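PDB 3E11: predicted zincin-like metalloprotease from Acidothermus cellulolyticus 11B, which is of unknown function but is probably a zinc-dependent peptidase of the zincin-like class and can bind calcium. Local coordinates for residues 16-22 with 90-95; 9-13 with 83-87; 43-47 with 75-79. All coordinates share one frame; numbering follows the deposited sequence.

Contact 1 (16-22 with 90-95)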
loop_
_atom_site.group_PDB
_atom_site.type_symbol
_atom_site.label_atom_id
_atom_site.label_comp_id
_atom_site.label_asym_id
_atom_site.label_seq_id
_atom_site.Cartn_x
_atom_site.Cartn_y
_atom_site.Cartn_z
ATOM N N GLU A 16 -5.624 -9.488 -1.102
ATOM C CA GLU A 16 -6.056 -9.979 0.218
ATOM C C GLU A 16 -5.771 -8.943 1.301
ATOM O O GLU A 16 -6.563 -8.776 2.221
ATOM C CB GLU A 16 -5.374 -11.295 0.579
ATOM C CG GLU A 16 -5.802 -11.865 1.947
ATOM C CD GLU A 16 -7.245 -12.317 1.984
ATOM O OE1 GLU A 16 -7.817 -12.553 0.901
ATOM O OE2 GLU A 16 -7.814 -12.450 3.093
ATOM N N ALA A 17 -4.635 -8.246 1.186
ATOM C CA ALA A 17 -4.282 -7.166 2.107
ATOM C C ALA A 17 -5.352 -6.056 2.035
ATOM O O ALA A 17 -5.862 -5.626 3.059
ATOM C CB ALA A 17 -2.909 -6.606 1.785
ATOM N N LEU A 18 -5.730 -5.648 0.822
ATOM C CA LEU A 18 -6.683 -4.546 0.656
ATOM C C LEU A 18 -8.064 -4.965 1.156
ATOM O O LEU A 18 -8.751 -4.185 1.799
ATOM C CB LEU A 18 -6.768 -4.081 -0.817
ATOM C CG LEU A 18 -5.648 -3.201 -1.407
ATOM C CD1 LEU A 18 -6.113 -2.617 -2.742
ATOM C CD2 LEU A 18 -5.258 -2.067 -0.485
ATOM N N ASP A 19 -8.453 -6.208 0.867
ATOM C CA ASP A 19 -9.754 -6.716 1.285
ATOM C C ASP A 19 -9.882 -6.676 2.826
ATOM O O ASP A 19 -10.969 -6.564 3.343
ATOM C CB ASP A 19 -9.967 -8.153 0.788
ATOM C CG ASP A 19 -10.132 -8.251 -0.754
ATOM O OD1 ASP A 19 -10.276 -7.212 -1.437
ATOM O OD2 ASP A 19 -10.052 -9.380 -1.275
ATOM N N GLY A 20 -8.761 -6.782 3.534
ATOM C CA GLY A 20 -8.755 -6.798 4.992
ATOM C C GLY A 20 -8.490 -5.444 5.639
ATOM O O GLY A 20 -8.333 -5.361 6.848
ATOM N N ILE A 21 -8.377 -4.384 4.838
ATOM C CA ILE A 21 -8.248 -3.059 5.416
ATOM C C ILE A 21 -9.477 -2.746 6.262
ATOM O O ILE A 21 -10.606 -2.905 5.805
ATOM C CB ILE A 21 -8.046 -1.998 4.347
ATOM C CG1 ILE A 21 -6.597 -2.120 3.813
ATOM C CG2 ILE A 21 -8.324 -0.592 4.897
ATOM C CD1 ILE A 21 -6.327 -1.246 2.642
ATOM N N PRO A 22 -9.272 -2.322 7.507
ATOM C CA PRO A 22 -10.424 -1.998 8.335
ATOM C C PRO A 22 -11.311 -0.904 7.764
ATOM O O PRO A 22 -10.806 0.023 7.089
ATOM C CB PRO A 22 -9.778 -1.566 9.657
ATOM C CG PRO A 22 -8.523 -2.311 9.704
ATOM C CD PRO A 22 -8.017 -2.264 8.290
ATOM N N VAL A 90 1.985 -5.992 3.974
ATOM C CA VAL A 90 1.399 -5.143 2.921
ATOM C C VAL A 90 0.229 -4.294 3.464
ATOM O O VAL A 90 0.167 -3.070 3.222
ATOM C CB VAL A 90 0.941 -5.944 1.700
ATOM C CG1 VAL A 90 0.186 -5.019 0.666
ATOM C CG2 VAL A 90 2.131 -6.589 0.989
ATOM N N ARG A 91 -0.681 -4.924 4.204
ATOM C CA ARG A 91 -1.819 -4.218 4.775
ATOM C C ARG A 91 -1.335 -3.089 5.677
ATOM O O ARG A 91 -1.818 -1.963 5.586
ATOM C CB ARG A 91 -2.731 -5.174 5.558
ATOM C CG ARG A 91 -4.070 -4.558 5.922
ATOM C CD ARG A 91 -4.930 -5.582 6.617
ATOM N NE ARG A 91 -5.406 -6.638 5.703
ATOM C CZ ARG A 91 -5.353 -7.951 5.956
ATOM N NH1 ARG A 91 -4.814 -8.418 7.089
ATOM N NH2 ARG A 91 -5.841 -8.816 5.068
ATOM N N LYS A 92 -0.367 -3.399 6.539
ATOM C CA LYS A 92 0.115 -2.430 7.501
ATOM C C LYS A 92 0.721 -1.242 6.752
ATOM O O LYS A 92 0.511 -0.107 7.132
ATOM C CB LYS A 92 1.112 -3.056 8.461
ATOM C CG LYS A 92 1.887 -2.076 9.273
ATOM C CD LYS A 92 2.872 -2.777 10.212
ATOM C CE LYS A 92 3.809 -1.748 10.829
ATOM N NZ LYS A 92 4.699 -2.317 11.883
ATOM N N THR A 93 1.420 -1.530 5.667
ATOM C CA THR A 93 2.074 -0.507 4.863
ATOM C C THR A 93 1.082 0.442 4.175
ATOM O O THR A 93 1.235 1.662 4.262
ATOM C CB THR A 93 3.017 -1.155 3.831
ATOM O OG1 THR A 93 4.026 -1.880 4.535
ATOM C CG2 THR A 93 3.669 -0.107 2.919
ATOM N N VAL A 94 0.077 -0.126 3.525
ATOM C CA VAL A 94 -0.994 0.646 2.888
ATOM C C VAL A 94 -1.701 1.535 3.929
ATOM O O VAL A 94 -1.910 2.742 3.692
ATOM C CB VAL A 94 -2.001 -0.273 2.164
ATOM C CG1 VAL A 94 -3.161 0.535 1.627
ATOM C CG2 VAL A 94 -1.328 -1.038 1.015
ATOM N N VAL A 95 -2.084 0.944 5.068
ATOM C CA VAL A 95 -2.788 1.709 6.107
ATOM C C VAL A 95 -1.924 2.857 6.666
ATOM O O VAL A 95 -2.396 3.998 6.835
ATOM C CB VAL A 95 -3.294 0.810 7.248
ATOM C CG1 VAL A 95 -3.820 1.652 8.404
ATOM C CG2 VAL A 95 -4.412 -0.069 6.731
#
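Arg91 lays its long side chain across the C-terminal end of helix 7-19, overlapping the last turn of backbone from Glu16 to Gly20. Two of its N-H groups are spent on carbonyls that this turn leaves poorly engaged, since Gly20 N reaches them only through weak bonds. Arg91 NE donates to Ala17 O at 2.9 Å, with an N-H...O angle of 158°, in the carbonyl plane and on a lone pair. Arg91 NH2 meets Glu16 O, also at 2.9 Å, but from above that carbonyl's plane. Both oxygens lie at the guanidinium edge, close to its plane. CG stands anti to the backbone N (chi1 -168°), and a bend at chi3 (-71°) turns the guanidinium over the helix end, where its positive charge probably suits the negative end of the helix dipole. Gly20 lies close to the group, its C 3.3 Å from Arg91 NE; a side chain there would run into NH2. A leucine in place of Arg91 would probably leave the carbonyls of Glu16 and Ala17 without their charged donor and the helix end less firmly fixed. Beneath the arginine the packing is apolar. Ala17 is small enough to let the backbones close in, its CB resting 3.7 Å from Val90 CG1. Ile21 reaches back with CD1 to Val94 CG1 at 3.8 Å, crossing it at about a right angle. The beta-branched valines make a compact apolar surface: Val90 and Val94 also rest on Ile71 of strand 67-72 and Val90 on Ile76 of helix 73-78, so helix 83-101 meets both of these as well as helix 7-19.

Contact 2 (9-13 with 83-87)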
loop_
_atom_site.group_PDB
_atom_site.type_symbol
_atom_site.label_atom_id
_atom_site.label_comp_id
_atom_site.label_asym_id
_atom_site.label_seq_id
_atom_site.Cartn_x
_atom_site.Cartn_y
_atom_site.Cartn_z
ATOM N N ARG A 9 1.616 -13.975 -7.817
ATOM C CA ARG A 9 1.146 -14.335 -6.466
ATOM C C ARG A 9 1.150 -13.143 -5.532
ATOM O O ARG A 9 0.228 -12.957 -4.727
ATOM C CB ARG A 9 2.002 -15.462 -5.884
ATOM C CG ARG A 9 1.584 -15.910 -4.514
ATOM C CD ARG A 9 0.124 -16.300 -4.441
ATOM N NE ARG A 9 -0.195 -16.938 -3.163
ATOM C CZ ARG A 9 -1.425 -17.152 -2.735
ATOM N NH1 ARG A 9 -2.454 -16.788 -3.482
ATOM N NH2 ARG A 9 -1.641 -17.753 -1.572
ATOM N N PHE A 10 2.178 -12.300 -5.665
ATOM C CA PHE A 10 2.268 -11.135 -4.805
ATOM C C PHE A 10 1.059 -10.238 -5.034
ATOM O O PHE A 10 0.497 -9.750 -4.070
ATOM C CB PHE A 10 3.574 -10.361 -4.996
ATOM C CG PHE A 10 3.852 -9.338 -3.899
ATOM C CD1 PHE A 10 4.529 -9.704 -2.753
ATOM C CD2 PHE A 10 3.480 -8.010 -4.060
ATOM C CE1 PHE A 10 4.832 -8.802 -1.768
ATOM C CE2 PHE A 10 3.750 -7.082 -3.076
ATOM C CZ PHE A 10 4.425 -7.487 -1.911
ATOM N N ASP A 11 0.643 -10.081 -6.294
ATOM C CA ASP A 11 -0.587 -9.341 -6.612
ATOM C C ASP A 11 -1.828 -9.865 -5.878
ATOM O O ASP A 11 -2.627 -9.086 -5.366
ATOM C CB ASP A 11 -0.834 -9.296 -8.121
ATOM C CG ASP A 11 0.212 -8.498 -8.849
ATOM O OD1 ASP A 11 0.832 -7.649 -8.194
ATOM O OD2 ASP A 11 0.422 -8.749 -10.062
ATOM N N GLU A 12 -1.936 -11.170 -5.775
ATOM C CA GLU A 12 -3.011 -11.814 -5.039
ATOM C C GLU A 12 -2.955 -11.535 -3.554
ATOM O O GLU A 12 -3.982 -11.306 -2.924
ATOM C CB GLU A 12 -2.942 -13.323 -5.288
ATOM C CG GLU A 12 -3.174 -13.699 -6.763
ATOM C CD GLU A 12 -2.990 -15.179 -7.085
ATOM O OE1 GLU A 12 -2.623 -15.965 -6.194
ATOM O OE2 GLU A 12 -3.222 -15.566 -8.256
ATOM N N LEU A 13 -1.750 -11.569 -2.995
ATOM C CA LEU A 13 -1.521 -11.174 -1.599
ATOM C C LEU A 13 -1.868 -9.684 -1.357
ATOM O O LEU A 13 -2.432 -9.335 -0.331
ATOM C CB LEU A 13 -0.082 -11.504 -1.198
ATOM C CG LEU A 13 0.241 -13.022 -1.323
ATOM C CD1 LEU A 13 1.627 -13.331 -0.774
ATOM C CD2 LEU A 13 -0.804 -13.899 -0.673
ATOM N N GLU A 83 3.491 -16.241 3.558
ATOM C CA GLU A 83 2.516 -15.469 2.779
ATOM C C GLU A 83 1.546 -14.650 3.624
ATOM O O GLU A 83 1.261 -13.481 3.292
ATOM C CB GLU A 83 1.728 -16.382 1.839
ATOM C CG GLU A 83 2.501 -16.782 0.627
ATOM C CD GLU A 83 1.653 -17.651 -0.318
ATOM O OE1 GLU A 83 0.606 -18.185 0.115
ATOM O OE2 GLU A 83 2.025 -17.758 -1.489
ATOM N N SER A 84 1.100 -15.226 4.736
ATOM C CA SER A 84 0.264 -14.483 5.685
ATOM C C SER A 84 1.012 -13.285 6.270
ATOM O O SER A 84 0.420 -12.199 6.399
ATOM C CB SER A 84 -0.253 -15.377 6.793
ATOM O OG SER A 84 -1.012 -16.453 6.259
ATOM N N GLU A 85 2.301 -13.459 6.593
ATOM C CA GLU A 85 3.113 -12.326 7.082
ATOM C C GLU A 85 3.211 -11.261 6.007
ATOM O O GLU A 85 3.142 -10.069 6.303
ATOM C CB GLU A 85 4.497 -12.756 7.554
ATOM C CG GLU A 85 4.441 -13.561 8.838
ATOM C CD GLU A 85 5.801 -13.898 9.428
ATOM O OE1 GLU A 85 6.849 -13.586 8.844
ATOM O OE2 GLU A 85 5.801 -14.492 10.520
ATOM N N VAL A 86 3.353 -11.682 4.758
ATOM C CA VAL A 86 3.395 -10.742 3.621
ATOM C C VAL A 86 2.081 -9.942 3.541
ATOM O O VAL A 86 2.101 -8.710 3.426
ATOM C CB VAL A 86 3.672 -11.426 2.245
ATOM C CG1 VAL A 86 3.529 -10.420 1.109
ATOM C CG2 VAL A 86 5.057 -11.992 2.208
ATOM N N ILE A 87 0.958 -10.636 3.597
ATOM C CA ILE A 87 -0.360 -9.984 3.583
ATOM C C ILE A 87 -0.437 -8.914 4.669
ATOM O O ILE A 87 -0.829 -7.743 4.404
ATOM C CB ILE A 87 -1.523 -11.013 3.755
ATOM C CG1 ILE A 87 -1.658 -11.896 2.493
ATOM C CG2 ILE A 87 -2.825 -10.283 3.984
ATOM C CD1 ILE A 87 -2.430 -13.191 2.689
#
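Arg9 and Glu83 form a two-pronged salt bridge between helices 7-19 and 83-101. The guanidinium approaches side-on: Arg9 NE donates to Glu83 OE2 at 2.9 Å, almost perfectly straight at 179°, and Arg9 NH2 to Glu83 OE1 at 2.8 Å. The carboxylate oxygens lie in the guanidinium plane, yet the nitrogens stand well above the carboxylate plane, because the two flat groups are turned 53° apart. Behind this salt bridge sits Leu13, whose forked end reaches several neighbours: CD1 lies 3.8 Å from Glu83 CG, on the aliphatic part of that side chain, and also meets Val86, while CD2 is 3.8 Å from Ile87 CD1. Farther in, Phe10 brings CE1 to 3.5 Å from Val86 CG1. Segments 9-13 and 83-87 cross at -56°, their axes 10.2 Å apart at closest approach, and Leu13 fills the space between the two helices, one of which, 83-101, carries the HExxH pattern expected of a zincin-like fold. A second layer of contacts sets the arginine's position. Glu12, on the same helix, accepts Arg9 NH1 through its OE1 at 2.8 Å, so three nitrogens of one guanidinium are engaged in a salt-bridge network. Leu13 CD2 also lies over the centre of one guanidinium face, backing the flat group from within. The chain of Arg9 bends at chi2, which carries its charged end across toward Glu83. Phe10 in turn is lodged against Ile76 and Cys77 of helix 73-78 and Val36 of strand 32-37.

Contact 3 (43-47 with 75-79)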
loop_
_atom_site.group_PDB
_atom_site.type_symbol
_atom_site.label_atom_id
_atom_site.label_comp_id
_atom_site.label_asym_id
_atom_site.label_seq_id
_atom_site.Cartn_x
_atom_site.Cartn_y
_atom_site.Cartn_z
ATOM N N PRO A 43 16.470 2.146 -0.352
ATOM C CA PRO A 43 16.367 0.740 0.106
ATOM C C PRO A 43 15.539 0.499 1.384
ATOM O O PRO A 43 15.110 -0.640 1.649
ATOM C CB PRO A 43 17.830 0.344 0.352
ATOM C CG PRO A 43 18.550 1.593 0.546
ATOM C CD PRO A 43 17.868 2.607 -0.339
ATOM N N GLU A 44 15.334 1.542 2.177
ATOM C CA GLU A 44 14.578 1.409 3.423
ATOM C C GLU A 44 13.037 1.337 3.236
ATOM O O GLU A 44 12.325 1.004 4.181
ATOM C CB GLU A 44 14.900 2.597 4.337
ATOM N N LEU A 45 12.517 1.671 2.058
ATOM C CA LEU A 45 11.057 1.826 1.915
ATOM C C LEU A 45 10.341 0.509 1.687
ATOM O O LEU A 45 10.805 -0.315 0.889
ATOM C CB LEU A 45 10.712 2.724 0.733
ATOM C CG LEU A 45 11.219 4.164 0.735
ATOM C CD1 LEU A 45 10.660 4.876 -0.495
ATOM C CD2 LEU A 45 10.822 4.869 2.019
ATOM N N LEU A 46 9.167 0.352 2.318
ATOM C CA LEU A 46 8.226 -0.731 1.992
ATOM C C LEU A 46 7.105 -0.240 1.071
ATOM O O LEU A 46 6.472 -1.020 0.381
ATOM C CB LEU A 46 7.597 -1.311 3.251
ATOM C CG LEU A 46 8.572 -1.726 4.364
ATOM C CD1 LEU A 46 7.812 -2.377 5.512
ATOM C CD2 LEU A 46 9.629 -2.645 3.805
ATOM N N GLY A 47 6.858 1.062 1.114
ATOM C CA GLY A 47 5.829 1.666 0.314
ATOM C C GLY A 47 6.052 3.145 0.134
ATOM O O GLY A 47 6.927 3.731 0.801
ATOM N N THR A 75 11.442 -5.560 -0.516
ATOM C CA THR A 75 11.738 -5.080 0.834
ATOM C C THR A 75 10.706 -5.651 1.800
ATOM O O THR A 75 11.046 -5.991 2.923
ATOM C CB THR A 75 11.828 -3.533 0.923
ATOM O OG1 THR A 75 10.704 -2.962 0.271
ATOM C CG2 THR A 75 13.079 -3.027 0.258
ATOM N N ILE A 76 9.463 -5.803 1.344
ATOM C CA ILE A 76 8.388 -6.459 2.108
ATOM C C ILE A 76 8.722 -7.922 2.362
ATOM O O ILE A 76 8.608 -8.421 3.489
ATOM C CB ILE A 76 7.018 -6.388 1.350
ATOM C CG1 ILE A 76 6.438 -4.957 1.370
ATOM C CG2 ILE A 76 6.000 -7.383 1.933
ATOM C CD1 ILE A 76 5.598 -4.598 2.618
ATOM N N CYS A 77 9.095 -8.627 1.301
ATOM C CA CYS A 77 9.319 -10.079 1.431
ATOM C C CYS A 77 10.475 -10.398 2.333
ATOM O O CYS A 77 10.420 -11.351 3.073
ATOM C CB CYS A 77 9.505 -10.767 0.084
ATOM S SG CYS A 77 7.920 -10.875 -0.847
ATOM N N ALA A 78 11.506 -9.568 2.303
ATOM C CA ALA A 78 12.688 -9.747 3.154
ATOM C C ALA A 78 12.346 -9.783 4.634
ATOM O O ALA A 78 13.097 -10.347 5.413
ATOM C CB ALA A 78 13.690 -8.666 2.905
ATOM N N LEU A 79 11.250 -9.138 5.014
ATOM C CA LEU A 79 10.778 -9.110 6.391
ATOM C C LEU A 79 9.829 -10.268 6.785
ATOM O O LEU A 79 9.401 -10.348 7.963
ATOM C CB LEU A 79 10.040 -7.780 6.624
ATOM C CG LEU A 79 10.865 -6.506 6.632
ATOM C CD1 LEU A 79 9.899 -5.298 6.694
ATOM C CD2 LEU A 79 11.814 -6.530 7.756
#
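Leu46 and Thr75 hold most of the buried area here, joining the loop that precedes strand 47-50 to helix 73-78. Thr75 supplies the single polar link. Its OG1 donates to Leu45 O at 2.7 Å, in the carbonyl plane and on a lone pair, the C=O...OG1 angle being 141°. With chi1 at 48°, OG1 sits between the backbone N and the carbonyl carbon, while the methyl CG2 is left to pack beside Pro43 O at 3.4 Å. A threonine suits this place because one branch bonds the loop and the other fills space beside it. The hydroxyl also lies within weak hydrogen-bonding reach of Tyr72 O, at the end of strand 67-72. Leu46 uses three carbons on three partners. CD2 lies 3.7 Å from Thr75 CB, CB is 3.9 Å from Ile76 CD1 in one of that residue's two conformers, and CD1 reaches Leu79 CD1 at 3.8 Å, Leu46 and Leu79 crossing at about a right angle. Leu79 thus extends the apolar patch. On the inner side Leu46 and Ile76 both touch Glu89 and Thr93 of helix 83-101, and the backbone of Leu46 is hydrogen-bonded to Tyr72, so the loop is already running beside strand 67-72 as it enters strand 47-50. The chemistry is that of a loop held by one directional bond and a branched apolar side chain: the hydroxyl fixes the position of the Leu45 carbonyl, and dispersion contacts around Leu46 seat the loop against the helix.

Helix 83-101 ties the three contacts together. Contacts 1 and 2 are successive meetings of helices 7-19 and 83-101, their centres 11 Å apart, and they merge where Ala17 CB approaches Ile87 O at 3.5 Å. Contact 3 joins them: Leu46 CB is 3.8 Å from Thr93 OG1, and Cys77 SG is 3.8 Å from Phe10 CE1. Helix 83-101 runs on into an HExxH pattern (His96, Glu97, His100), consistent with a zincin metal site, though no metal is bound there; Val95 of contact 1 lies near it. Asp19 of contact 1, seen as a calcium ligand of this protein though no calcium is bound to this chain, has its side chain about 8 Å from that of Ile87 in contact 2.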